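Local coordinates for protein metallo-beta-lactamase (PDB 6K4X) that probably hydrolyses the amide bond of beta-lactam antibiotics, using two zinc ions that are here bridged by the sulfur of an inhibitor, at residues H72-H77 and K109-F114; D174-V179 and G198-V203; T101-V106 and A124-V129; K46-V51 and S82-L87. All coordinates share one frame; numbering follows the deposited sequence. Where two conformers were deposited one is given.

Contact 1 (H72-H77 and K109-F114). With ZN (zinc ion), chain B; ZN (zinc ion), chain C; D0U (4-azanyl-2-sulfanyl-benzoic acid), chain E.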
loop_
_atom_site.group_PDB
_atom_site.type_symbol
_atom_site.label_atom_id
_atom_site.label_comp_id
_atom_site.label_asym_id
_atom_site.label_seq_id
_atom_site.Cartn_x
_atom_site.Cartn_y
_atom_site.Cartn_z
ATOM N N HIS A 72 1.382 5.276 -0.776
ATOM C CA HIS A 72 1.423 6.595 -1.351
ATOM C C HIS A 72 0.404 7.513 -0.686
ATOM O O HIS A 72 -0.533 7.092 -0.012
ATOM C CB HIS A 72 1.274 6.584 -2.884
ATOM C CG HIS A 72 -0.105 6.317 -3.382
ATOM N ND1 HIS A 72 -0.552 5.064 -3.678
ATOM C CD2 HIS A 72 -1.135 7.156 -3.664
ATOM C CE1 HIS A 72 -1.788 5.137 -4.145
ATOM N NE2 HIS A 72 -2.207 6.429 -4.134
ATOM N N SER A 73 0.617 8.809 -0.930
ATOM C CA SER A 73 0.024 9.901 -0.169
ATOM C C SER A 73 -1.209 10.479 -0.862
ATOM O O SER A 73 -1.248 11.677 -1.167
ATOM C CB SER A 73 1.085 10.940 0.046
ATOM O OG SER A 73 1.751 11.265 -1.171
ATOM N N HIS A 74 -2.226 9.619 -1.055
ATOM C CA HIS A 74 -3.567 10.082 -1.416
ATOM C C HIS A 74 -4.523 9.700 -0.292
ATOM O O HIS A 74 -4.241 8.804 0.501
ATOM C CB HIS A 74 -4.054 9.477 -2.732
ATOM C CG HIS A 74 -3.264 9.939 -3.907
ATOM N ND1 HIS A 74 -3.136 9.218 -5.056
ATOM C CD2 HIS A 74 -2.606 11.100 -4.099
ATOM C CE1 HIS A 74 -2.401 9.916 -5.893
ATOM N NE2 HIS A 74 -2.068 11.064 -5.342
ATOM N N GLU A 75 -5.633 10.423 -0.223
ATOM C CA GLU A 75 -6.560 10.353 0.903
ATOM C C GLU A 75 -7.092 8.941 1.150
ATOM O O GLU A 75 -7.467 8.633 2.281
ATOM C CB GLU A 75 -7.698 11.346 0.702
ATOM C CG GLU A 75 -8.684 10.957 -0.393
ATOM C CD GLU A 75 -9.927 11.809 -0.618
ATOM O OE1 GLU A 75 -10.507 12.263 0.376
ATOM O OE2 GLU A 75 -10.331 11.995 -1.794
ATOM N N ASP A 76 -7.244 8.128 0.117
ATOM C CA ASP A 76 -7.812 6.800 0.288
ATOM C C ASP A 76 -6.868 5.835 1.023
ATOM O O ASP A 76 -7.359 4.925 1.692
ATOM C CB ASP A 76 -8.289 6.218 -1.037
ATOM C CG ASP A 76 -7.284 6.130 -2.166
ATOM O OD1 ASP A 76 -6.356 6.967 -2.218
ATOM O OD2 ASP A 76 -7.470 5.229 -3.017
ATOM N N HIS A 77 -5.550 5.988 0.848
ATOM C CA HIS A 77 -4.592 5.091 1.500
ATOM C C HIS A 77 -4.022 5.706 2.772
ATOM O O HIS A 77 -3.620 4.979 3.701
ATOM C CB HIS A 77 -3.450 4.746 0.546
ATOM C CG HIS A 77 -3.963 4.244 -0.757
ATOM N ND1 HIS A 77 -4.471 2.963 -0.930
ATOM C CD2 HIS A 77 -4.172 4.899 -1.920
ATOM C CE1 HIS A 77 -4.936 2.875 -2.170
ATOM N NE2 HIS A 77 -4.794 4.041 -2.794
ATOM N N LYS A 109 2.026 19.840 -7.055
ATOM C CA LYS A 109 1.637 20.054 -8.446
ATOM C C LYS A 109 2.290 19.032 -9.377
ATOM O O LYS A 109 1.810 18.799 -10.509
ATOM C CB LYS A 109 1.939 21.492 -8.866
ATOM C CG LYS A 109 3.400 21.885 -8.837
ATOM C CD LYS A 109 3.572 23.341 -9.197
ATOM C CE LYS A 109 5.002 23.814 -9.078
ATOM N NZ LYS A 109 5.082 25.259 -9.407
ATOM N N SER A 110 3.322 18.330 -8.939
ATOM C CA SER A 110 3.925 17.261 -9.731
ATOM C C SER A 110 2.980 16.063 -9.873
ATOM O O SER A 110 3.186 15.226 -10.733
ATOM C CB SER A 110 5.235 16.804 -9.127
ATOM O OG SER A 110 5.060 16.475 -7.760
ATOM N N ASP A 111 2.004 15.927 -8.962
ATOM C CA ASP A 111 1.106 14.763 -8.999
ATOM C C ASP A 111 0.212 14.889 -10.221
ATOM O O ASP A 111 -0.422 15.921 -10.404
ATOM C CB ASP A 111 0.300 14.710 -7.709
ATOM C CG ASP A 111 -0.489 13.428 -7.517
ATOM O OD1 ASP A 111 -1.231 13.033 -8.430
ATOM O OD2 ASP A 111 -0.351 12.847 -6.427
ATOM N N PRO A 112 0.127 13.870 -11.101
ATOM C CA PRO A 112 -0.759 13.968 -12.260
ATOM C C PRO A 112 -2.210 14.314 -11.908
ATOM O O PRO A 112 -2.892 14.929 -12.720
ATOM C CB PRO A 112 -0.675 12.572 -12.880
ATOM C CG PRO A 112 0.722 12.096 -12.507
ATOM C CD PRO A 112 0.930 12.636 -11.111
ATOM N N GLN A 113 -2.684 13.926 -10.717
ATOM C CA GLN A 113 -4.036 14.246 -10.297
ATOM C C GLN A 113 -4.168 15.635 -9.673
ATOM O O GLN A 113 -5.284 16.024 -9.304
ATOM C CB GLN A 113 -4.557 13.177 -9.339
ATOM C CG GLN A 113 -4.807 11.842 -10.006
ATOM C CD GLN A 113 -5.376 10.858 -9.017
ATOM O OE1 GLN A 113 -6.571 10.877 -8.721
ATOM N NE2 GLN A 113 -4.538 10.022 -8.428
ATOM N N PHE A 114 -3.087 16.393 -9.531
ATOM C CA PHE A 114 -3.173 17.708 -8.921
ATOM C C PHE A 114 -4.216 18.560 -9.647
ATOM O O PHE A 114 -4.219 18.677 -10.890
ATOM C CB PHE A 114 -1.822 18.416 -8.982
ATOM C CG PHE A 114 -1.797 19.742 -8.276
ATOM C CD1 PHE A 114 -1.608 19.803 -6.903
ATOM C CD2 PHE A 114 -1.946 20.922 -8.982
ATOM C CE1 PHE A 114 -1.555 21.029 -6.251
ATOM C CE2 PHE A 114 -1.928 22.140 -8.317
ATOM C CZ PHE A 114 -1.724 22.194 -6.959
HETATM ZN ZN ZN B . -3.549 7.227 -5.418
HETATM ZN ZN ZN C . -5.975 4.660 -4.323
HETATM O O2 D0U E . -4.617 4.132 -6.062
HETATM C C7 D0U E . -5.014 4.191 -7.247
HETATM O O1 D0U E . -4.644 3.354 -8.120
HETATM C C3 D0U E . -5.935 5.269 -7.698
HETATM C C2 D0U E . -6.517 5.089 -8.983
HETATM C C4 D0U E . -6.252 6.404 -6.931
HETATM S S1 D0U E . -5.781 6.788 -5.336
HETATM C C5 D0U E . -7.125 7.348 -7.518
HETATM C C6 D0U E . -7.684 7.184 -8.788
HETATM N N1 D0U E . -8.567 8.118 -9.312
HETATM C C1 D0U E . -7.392 6.049 -9.491
HETATM O O HOH W 1 0.682 12.946 -3.674
#
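In the zinc-binding HxHxDH motif running from His72 to His77, His74 is the residue that meets segment 109-114, touching the carboxylate of Asp111 and the amide of Gln113. Its ND1 binds one zinc ion at 2.1 Å, while NE2 donates a nearly straight hydrogen bond (171°) to Asp111 OD2 at 2.7 Å. The oxygen lies near the ring plane and is met on its syn side, with the carboxylate plane turned 45° from the ring. Engaged at both nitrogens, the imidazole has its rotation fixed. Asp111 is steadied in turn by an Asx turn, OD1 accepting from Gln113 N at 2.9 Å, and by a water that donates to OD2. Gln113, extended beyond CG, brings NE2 to 3.3 Å from His74 CE1, its amide almost perpendicular to the ring. The inhibitor sulfur S1 bridges the metals, 2.3 Å from the zinc ion of His72 and His74 and 2.4 Å from that of Asp76 and His77. His150 and His215 complete the two coordination spheres. This is the dinuclear zinc site of a metallo-beta-lactamase, with a second-shell carboxylate positioning a first-shell histidine.

Contact 2 (D174-V179 and G198-V203). With D0U (4-azanyl-2-sulfanyl-benzoic acid), chain E.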
loop_
_atom_site.group_PDB
_atom_site.type_symbol
_atom_site.label_atom_id
_atom_site.label_comp_id
_atom_site.label_asym_id
_atom_site.label_seq_id
_atom_site.Cartn_x
_atom_site.Cartn_y
_atom_site.Cartn_z
ATOM N N ASP A 174 2.034 -1.038 -4.058
ATOM C CA ASP A 174 1.536 0.295 -4.307
ATOM C C ASP A 174 0.806 0.330 -5.650
ATOM O O ASP A 174 0.987 -0.537 -6.523
ATOM C CB ASP A 174 2.673 1.303 -4.318
ATOM C CG ASP A 174 2.211 2.746 -4.267
ATOM O OD1 ASP A 174 1.075 2.972 -3.858
ATOM O OD2 ASP A 174 3.061 3.619 -4.574
ATOM N N SER A 175 -0.052 1.338 -5.805
ATOM C CA SER A 175 -0.725 1.641 -7.074
ATOM C C SER A 175 0.281 2.040 -8.143
ATOM O O SER A 175 1.155 2.864 -7.923
ATOM C CB SER A 175 -1.744 2.712 -6.872
ATOM O OG SER A 175 -2.654 2.313 -5.868
ATOM N N LEU A 176 0.075 1.487 -9.345
ATOM C CA LEU A 176 0.916 1.763 -10.506
ATOM C C LEU A 176 0.106 2.423 -11.623
ATOM O O LEU A 176 0.433 2.258 -12.812
ATOM C CB LEU A 176 1.520 0.457 -11.005
ATOM C CG LEU A 176 2.324 -0.341 -9.988
ATOM C CD1 LEU A 176 2.863 -1.607 -10.629
ATOM C CD2 LEU A 176 3.442 0.490 -9.369
ATOM N N THR A 177 -0.959 3.144 -11.259
ATOM C CA THR A 177 -1.965 3.586 -12.203
ATOM C C THR A 177 -1.680 5.000 -12.718
ATOM O O THR A 177 -1.517 5.962 -11.959
ATOM C CB THR A 177 -3.334 3.530 -11.536
ATOM O OG1 THR A 177 -3.246 4.271 -10.318
ATOM C CG2 THR A 177 -3.783 2.109 -11.284
ATOM N N ALA A 178 -1.752 5.137 -14.034
ATOM C CA ALA A 178 -1.706 6.418 -14.739
ATOM C C ALA A 178 -3.119 6.999 -14.755
ATOM O O ALA A 178 -4.040 6.502 -15.447
ATOM C CB ALA A 178 -1.190 6.224 -16.143
ATOM N N VAL A 179 -3.342 7.992 -13.899
ATOM C CA VAL A 179 -4.648 8.680 -13.770
ATOM C C VAL A 179 -4.327 10.151 -13.536
ATOM O O VAL A 179 -3.305 10.489 -12.976
ATOM C CB VAL A 179 -5.484 8.068 -12.630
ATOM C CG1 VAL A 179 -4.697 8.013 -11.341
ATOM C CG2 VAL A 179 -6.823 8.740 -12.352
ATOM N N GLY A 198 9.672 2.311 -15.069
ATOM C CA GLY A 198 10.627 1.682 -14.171
ATOM C C GLY A 198 9.929 0.883 -13.075
ATOM O O GLY A 198 10.407 -0.169 -12.653
ATOM N N SER A 199 8.786 1.379 -12.599
ATOM C CA SER A 199 8.034 0.698 -11.559
ATOM C C SER A 199 7.396 -0.600 -12.065
ATOM O O SER A 199 7.404 -1.590 -11.339
ATOM C CB SER A 199 7.032 1.625 -10.947
ATOM O OG SER A 199 7.718 2.645 -10.272
ATOM N N PHE A 200 6.849 -0.596 -13.273
ATOM C CA PHE A 200 6.341 -1.841 -13.808
ATOM C C PHE A 200 7.456 -2.893 -13.844
ATOM O O PHE A 200 7.229 -4.059 -13.477
ATOM C CB PHE A 200 5.770 -1.689 -15.219
ATOM C CG PHE A 200 4.797 -0.561 -15.448
ATOM C CD1 PHE A 200 3.889 -0.129 -14.489
ATOM C CD2 PHE A 200 4.811 0.095 -16.663
ATOM C CE1 PHE A 200 3.032 0.933 -14.740
ATOM C CE2 PHE A 200 3.951 1.151 -16.916
ATOM C CZ PHE A 200 3.069 1.571 -15.958
ATOM N N GLU A 201 8.645 -2.484 -14.276
ATOM C CA GLU A 201 9.778 -3.405 -14.377
ATOM C C GLU A 201 10.180 -3.902 -12.983
ATOM O O GLU A 201 10.433 -5.105 -12.795
ATOM C CB GLU A 201 10.946 -2.728 -15.081
ATOM C CG GLU A 201 10.712 -2.509 -16.564
ATOM C CD GLU A 201 11.985 -2.267 -17.355
ATOM O OE1 GLU A 201 11.905 -2.180 -18.598
ATOM O OE2 GLU A 201 13.052 -2.166 -16.728
ATOM N N ALA A 202 10.234 -3.003 -12.004
ATOM C CA ALA A 202 10.637 -3.423 -10.673
ATOM C C ALA A 202 9.619 -4.417 -10.103
ATOM O O ALA A 202 9.979 -5.433 -9.489
ATOM C CB ALA A 202 10.798 -2.231 -9.770
ATOM N N VAL A 203 8.331 -4.104 -10.238
ATOM C CA VAL A 203 7.312 -4.918 -9.604
ATOM C C VAL A 203 7.231 -6.302 -10.261
ATOM O O VAL A 203 7.070 -7.315 -9.572
ATOM C CB VAL A 203 5.963 -4.180 -9.572
ATOM C CG1 VAL A 203 4.830 -5.087 -9.145
ATOM C CG2 VAL A 203 6.068 -2.979 -8.647
HETATM O O2 D0U E . -4.617 4.132 -6.062
HETATM C C7 D0U E . -5.014 4.191 -7.247
HETATM O O1 D0U E . -4.644 3.354 -8.120
HETATM C C3 D0U E . -5.935 5.269 -7.698
HETATM C C2 D0U E . -6.517 5.089 -8.983
HETATM C C4 D0U E . -6.252 6.404 -6.931
HETATM S S1 D0U E . -5.781 6.788 -5.336
HETATM C C5 D0U E . -7.125 7.348 -7.518
HETATM C C6 D0U E . -7.684 7.184 -8.788
HETATM N N1 D0U E . -8.567 8.118 -9.312
HETATM C C1 D0U E . -7.392 6.049 -9.491
#
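Leu176 carries this contact, setting its two methyls against Val203 and Ser199 of helix 190-205 and its carbonyl oxygen and CB against Phe200. A first torsion of -56° aims CG at the helix, and the second, near 180°, parts the methyls between their neighbours. CD1 reaches Val203 CG2 tip to tip at 4.0 Å, whereas CD2 lies 4.1 Å from Ser199 CB. The Phe200 ring does not lie flat on the leucine but presents its edge, with CE1 3.5 Å from Leu176 O and 4.1 Å from Leu176 CB. Arg250 and Leu253 of helix 241-260 also touch this ring. Ser199 OG, within this buried part, is satisfied by Pro148 O and Ser195 O.

Beyond Leu176 the packing against the helix ends. The side chain of Thr177 leaves the backbone in the direction away from the helix, and both it and Val179 are partly exposed; on the helix, Gly198 and Glu201 face solvent. On this looser side Thr177 OG1 donates to inhibitor oxygen O1 at 2.8 Å, and Val179 CG2 comes within 3.6 Å of the amine N1. Ser175, buried but turned to the same ligand, donates from OG to O2 at 2.7 Å, an oxygen that also binds a zinc ion. The loop serves the metal ligands too, with Asp174 OD1 bonded to His72 ND1 and Thr177 O to His150 ND1. A loop after strand 166-173, anchored on a helix by one leucine and offering its hydroxyls to the pocket, is part of the active-site lining of the metallo-beta-lactamase fold.

Contact 3 (T101-V106 and A124-V129). With SO4 (sulfate ion), chain F.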
loop_
_atom_site.group_PDB
_atom_site.type_symbol
_atom_site.label_atom_id
_atom_site.label_comp_id
_atom_site.label_asym_id
_atom_site.label_seq_id
_atom_site.Cartn_x
_atom_site.Cartn_y
_atom_site.Cartn_z
ATOM N N THR A 101 3.915 15.582 1.666
ATOM C CA THR A 101 2.513 15.391 1.438
ATOM C C THR A 101 1.866 14.737 2.660
ATOM O O THR A 101 0.767 15.115 3.090
ATOM C CB THR A 101 2.234 14.515 0.223
ATOM O OG1 THR A 101 2.892 15.080 -0.910
ATOM C CG2 THR A 101 0.752 14.400 -0.031
ATOM N N LEU A 102 2.523 13.737 3.244
ATOM C CA LEU A 102 1.946 13.093 4.422
ATOM C C LEU A 102 1.905 14.055 5.615
ATOM O O LEU A 102 1.004 13.969 6.453
ATOM C CB LEU A 102 2.741 11.845 4.796
ATOM C CG LEU A 102 2.625 10.683 3.808
ATOM C CD1 LEU A 102 3.541 9.552 4.221
ATOM C CD2 LEU A 102 1.194 10.180 3.665
ATOM N N ARG A 103 2.896 14.940 5.729
ATOM C CA ARG A 103 2.921 15.876 6.835
ATOM C C ARG A 103 1.835 16.925 6.691
ATOM O O ARG A 103 1.275 17.342 7.708
ATOM C CB ARG A 103 4.243 16.624 6.933
ATOM C CG ARG A 103 5.363 15.727 7.406
ATOM C CD ARG A 103 6.695 16.421 7.357
ATOM N NE ARG A 103 7.658 15.600 8.070
ATOM C CZ ARG A 103 8.967 15.817 8.057
ATOM N NH1 ARG A 103 9.467 16.789 7.307
ATOM N NH2 ARG A 103 9.755 15.062 8.798
ATOM N N THR A 104 1.535 17.365 5.475
ATOM C CA THR A 104 0.592 18.479 5.283
ATOM C C THR A 104 -0.797 17.992 4.875
ATOM O O THR A 104 -1.769 18.746 5.018
ATOM C CB THR A 104 1.104 19.452 4.231
ATOM O OG1 THR A 104 1.147 18.763 2.987
ATOM C CG2 THR A 104 2.444 20.046 4.590
ATOM N N GLY A 105 -0.863 16.805 4.279
ATOM C CA GLY A 105 -2.084 16.280 3.700
ATOM C C GLY A 105 -2.486 16.930 2.395
ATOM O O GLY A 105 -3.627 16.792 1.989
ATOM N N VAL A 106 -1.537 17.562 1.701
ATOM C CA VAL A 106 -1.793 18.255 0.448
ATOM C C VAL A 106 -0.784 17.756 -0.588
ATOM O O VAL A 106 0.416 17.885 -0.401
ATOM C CB VAL A 106 -1.664 19.780 0.586
ATOM C CG1 VAL A 106 -1.950 20.474 -0.734
ATOM C CG2 VAL A 106 -2.540 20.332 1.704
ATOM N N ALA A 124 1.973 13.601 12.099
ATOM C CA ALA A 124 3.225 13.758 12.809
ATOM C C ALA A 124 4.169 12.579 12.537
ATOM O O ALA A 124 3.750 11.513 12.079
ATOM C CB ALA A 124 2.959 13.889 14.292
ATOM N N LYS A 125 5.456 12.785 12.838
ATOM C CA LYS A 125 6.457 11.731 12.930
ATOM C C LYS A 125 6.668 11.020 11.587
ATOM O O LYS A 125 6.886 9.794 11.538
ATOM C CB LYS A 125 6.094 10.695 14.001
ATOM C CG LYS A 125 6.024 11.212 15.428
ATOM C CD LYS A 125 6.530 10.185 16.424
ATOM C CE LYS A 125 8.040 10.213 16.492
ATOM N NZ LYS A 125 8.561 9.340 17.564
ATOM N N VAL A 126 6.710 11.775 10.501
ATOM C CA VAL A 126 6.944 11.198 9.200
ATOM C C VAL A 126 8.442 11.259 8.888
ATOM O O VAL A 126 9.097 12.291 9.067
ATOM C CB VAL A 126 6.142 11.911 8.106
ATOM C CG1 VAL A 126 6.287 11.200 6.783
ATOM C CG2 VAL A 126 4.679 12.038 8.500
ATOM N N ARG A 127 8.989 10.143 8.433
ATOM C CA ARG A 127 10.395 10.027 8.075
ATOM C C ARG A 127 10.535 9.339 6.721
ATOM O O ARG A 127 9.711 8.514 6.362
ATOM C CB ARG A 127 11.132 9.191 9.123
ATOM C CG ARG A 127 10.876 9.590 10.568
ATOM C CD ARG A 127 11.601 10.863 10.937
ATOM N NE ARG A 127 11.348 11.270 12.331
ATOM C CZ ARG A 127 10.480 12.205 12.719
ATOM N NH1 ARG A 127 10.321 12.482 14.010
ATOM N NH2 ARG A 127 9.824 12.892 11.813
ATOM N N ALA A 128 11.604 9.648 5.994
ATOM C CA ALA A 128 11.866 9.066 4.690
ATOM C C ALA A 128 12.629 7.746 4.809
ATOM O O ALA A 128 13.510 7.581 5.650
ATOM C CB ALA A 128 12.674 10.023 3.842
ATOM N N VAL A 129 12.347 6.846 3.868
ATOM C CA VAL A 129 13.148 5.665 3.595
ATOM C C VAL A 129 13.569 5.675 2.125
ATOM O O VAL A 129 12.863 6.223 1.274
ATOM C CB VAL A 129 12.386 4.370 3.899
ATOM C CG1 VAL A 129 12.060 4.273 5.369
ATOM C CG2 VAL A 129 11.142 4.206 3.052
HETATM S S SO4 F . 7.858 15.370 14.033
HETATM O O1 SO4 F . 8.309 15.267 12.659
HETATM O O2 SO4 F . 8.228 16.782 14.392
HETATM O O3 SO4 F . 6.396 15.172 14.281
HETATM O O4 SO4 F . 8.515 14.414 14.920
HETATM O O HOH W 2 6.591 14.776 10.531
#
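Val126, the first residue of strand 126-129, is flanked by Leu102 and Arg103 of helix 99-104. Its CG1, anti to the backbone N (chi1 -174°), turns to Leu102, whose CD1 lies 4.1 Å from it as the two side chains cross at about a right angle. The other methyl, CG2, packs 3.9 Å from Arg103 CG. From there the Arg103 chain stays extended to NE and runs past the valine, so that its guanidinium arrives at the strand backbone. In the conformer described, one of two, NH2 donates to Val126 O at 2.9 Å; the bond is bent (133°) and the oxygen is tilted out of the guanidinium plane.

Arg127 takes the contrary course. Its CB leaves the backbone away from the helix, but a bend at chi2 (-75°) folds the chain back and lets NH2 donate to the same Val126 O from above the carbonyl plane. That guanidinium also meets a sulfate ion edge-on, through NH1 to O4 at 2.8 Å and NH2 to O1 at 2.9 Å, and Lys125 N binds O3. A water accepting from Val126 N donates to sulfate O1 and links weakly to Arg103 NE. Helix and strand belong to one beta-alpha-beta unit, with an apolar inner side at Leu102 and a charged outer one. Two arginines sharing one carbonyl beside a sulfate, probably from the crystallisation liquor, are consistent with a positively charged surface patch able to hold an anion, with no physiological role implied.

Contact 4 (K46-V51 and S82-L87)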
loop_
_atom_site.group_PDB
_atom_site.type_symbol
_atom_site.label_atom_id
_atom_site.label_comp_id
_atom_site.label_asym_id
_atom_site.label_seq_id
_atom_site.Cartn_x
_atom_site.Cartn_y
_atom_site.Cartn_z
ATOM N N LYS A 46 -12.028 8.401 7.902
ATOM C CA LYS A 46 -13.098 7.662 8.581
ATOM C C LYS A 46 -12.650 6.214 8.809
ATOM O O LYS A 46 -12.978 5.594 9.831
ATOM C CB LYS A 46 -14.370 7.712 7.737
ATOM C CG LYS A 46 -15.111 9.043 7.744
ATOM C CD LYS A 46 -16.502 8.946 7.162
ATOM C CE LYS A 46 -16.531 8.392 5.757
ATOM N NZ LYS A 46 -15.667 9.183 4.853
ATOM N N GLY A 47 -11.889 5.672 7.862
ATOM C CA GLY A 47 -11.420 4.295 7.923
ATOM C C GLY A 47 -10.469 4.037 9.076
ATOM O O GLY A 47 -10.334 2.884 9.490
ATOM N N ALA A 48 -9.790 5.055 9.601
ATOM C CA ALA A 48 -8.879 4.807 10.712
ATOM C C ALA A 48 -9.602 4.118 11.866
ATOM O O ALA A 48 -9.011 3.309 12.569
ATOM C CB ALA A 48 -8.220 6.079 11.185
ATOM N N GLN A 49 -10.862 4.480 12.111
ATOM C CA GLN A 49 -11.602 3.865 13.228
ATOM C C GLN A 49 -11.853 2.382 12.952
ATOM O O GLN A 49 -11.936 1.585 13.901
ATOM C CB GLN A 49 -12.926 4.601 13.475
ATOM C CG GLN A 49 -12.737 6.086 13.748
ATOM C CD GLN A 49 -11.693 6.376 14.801
ATOM O OE1 GLN A 49 -10.806 7.220 14.622
ATOM N NE2 GLN A 49 -11.782 5.674 15.917
ATOM N N VAL A 50 -12.026 2.023 11.674
ATOM C CA VAL A 50 -12.165 0.638 11.266
ATOM C C VAL A 50 -10.846 -0.115 11.476
ATOM O O VAL A 50 -10.838 -1.200 12.068
ATOM C CB VAL A 50 -12.681 0.566 9.818
ATOM C CG1 VAL A 50 -12.641 -0.832 9.264
ATOM C CG2 VAL A 50 -14.076 1.160 9.684
ATOM N N VAL A 51 -9.741 0.452 10.981
ATOM C CA VAL A 51 -8.457 -0.184 11.114
ATOM C C VAL A 51 -8.115 -0.410 12.593
ATOM O O VAL A 51 -7.642 -1.462 12.975
ATOM C CB VAL A 51 -7.371 0.645 10.421
ATOM C CG1 VAL A 51 -5.988 0.087 10.684
ATOM C CG2 VAL A 51 -7.628 0.765 8.938
ATOM N N SER A 82 -2.749 9.756 9.979
ATOM C CA SER A 82 -2.513 10.696 11.068
ATOM C C SER A 82 -3.196 10.224 12.351
ATOM O O SER A 82 -2.626 10.253 13.439
ATOM C CB SER A 82 -2.975 12.067 10.681
ATOM O OG SER A 82 -2.813 12.979 11.762
ATOM N N ALA A 83 -4.451 9.803 12.214
ATOM C CA ALA A 83 -5.217 9.334 13.350
ATOM C C ALA A 83 -4.571 8.077 13.940
ATOM O O ALA A 83 -4.473 7.922 15.163
ATOM C CB ALA A 83 -6.659 9.088 12.986
ATOM N N MET A 84 -4.165 7.145 13.082
ATOM C CA MET A 84 -3.497 5.927 13.553
ATOM C C MET A 84 -2.164 6.270 14.231
ATOM O O MET A 84 -1.791 5.643 15.227
ATOM C CB MET A 84 -3.275 4.952 12.403
ATOM C CG MET A 84 -4.547 4.300 11.846
ATOM S SD MET A 84 -5.583 3.479 13.061
ATOM C CE MET A 84 -4.334 2.588 14.001
ATOM N N GLN A 85 -1.430 7.252 13.720
ATOM C CA GLN A 85 -0.156 7.672 14.315
ATOM C C GLN A 85 -0.406 8.160 15.749
ATOM O O GLN A 85 0.292 7.802 16.669
ATOM C CB GLN A 85 0.485 8.748 13.444
ATOM C CG GLN A 85 1.924 9.077 13.826
ATOM C CD GLN A 85 2.036 9.854 15.115
ATOM O OE1 GLN A 85 1.269 10.784 15.377
ATOM N NE2 GLN A 85 2.999 9.484 15.937
ATOM N N LYS A 86 -1.458 8.956 15.940
ATOM C CA LYS A 86 -1.803 9.484 17.264
ATOM C C LYS A 86 -2.184 8.341 18.207
ATOM O O LYS A 86 -1.815 8.345 19.378
ATOM C CB LYS A 86 -2.988 10.447 17.164
ATOM C CG LYS A 86 -2.662 11.810 16.585
ATOM C CD LYS A 86 -3.859 12.725 16.502
ATOM C CE LYS A 86 -4.752 12.427 15.317
ATOM N NZ LYS A 86 -6.153 12.119 15.708
ATOM N N LEU A 87 -2.973 7.387 17.715
ATOM C CA LEU A 87 -3.475 6.298 18.563
ATOM C C LEU A 87 -2.327 5.374 18.979
ATOM O O LEU A 87 -2.419 4.736 20.036
ATOM C CB LEU A 87 -4.560 5.493 17.850
ATOM C CG LEU A 87 -5.913 6.180 17.678
ATOM C CD1 LEU A 87 -6.789 5.368 16.748
ATOM C CD2 LEU A 87 -6.597 6.389 19.017
#
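Ala48 and Ala83 face each other where helices 47-57 and 81-88 pass, their CB atoms 3.8 Å apart and both directed toward the opposite helix. The segment axes approach to 9.4 Å there, at an angle of 43° between their N-to-C directions. Met84 works differently: its CB does not point at the neighbouring helix, but the chain bends at chi2 (-54°) and again at chi3, bringing the thioether round to the facing surface. CG then lies 4.1 Å from Ala48 CB, and SD settles 3.5 Å from Ala48 O. Each helix belongs to a beta-alpha-beta crossover: helix 47-57 joins the parallel strands 37-40 and 65-69, while helix 81-88 lies in the connection from strand 65-69 to strand 91-95, so the contact links consecutive crossovers of the seven-stranded sheet. One turn on from Ala48, Val51 meets the same sulfur from another direction, its CG1, anti to the backbone N, standing 4.2 Å from Met84 SD. The two side chains cross obliquely, and the sulfur thus touches both a carbonyl oxygen and a methyl of one helix. Further along helix 47-57, Ala52 also touches Met84 and receives the side chain of Leu87.

How the contacts relate
From the N terminus, segment 46-51 opens contact 4 and 72-77 opens contact 1 before 82-87 closes contact 4, joining helices 47-57 and 81-88; contacts 4 and 1 thus cross. Segment 101-106 then opens contact 3, 109-114 closes contact 1, and 124-129 closes contact 3, tying helix 99-104 to edge strand 126-129, so contacts 1 and 3 cross as well, whereas 4 and 3 follow in series. Contact 2 comes last, fixing the loop after strand 166-173 to helix 190-205. Ser73 packs between contacts 1 and 3, and Gln85 between 4 and 3. Contacts 1 and 2 meet around the inhibitor, joining the zinc-site loops, while contact 4 lies across the chain's centre from contact 2.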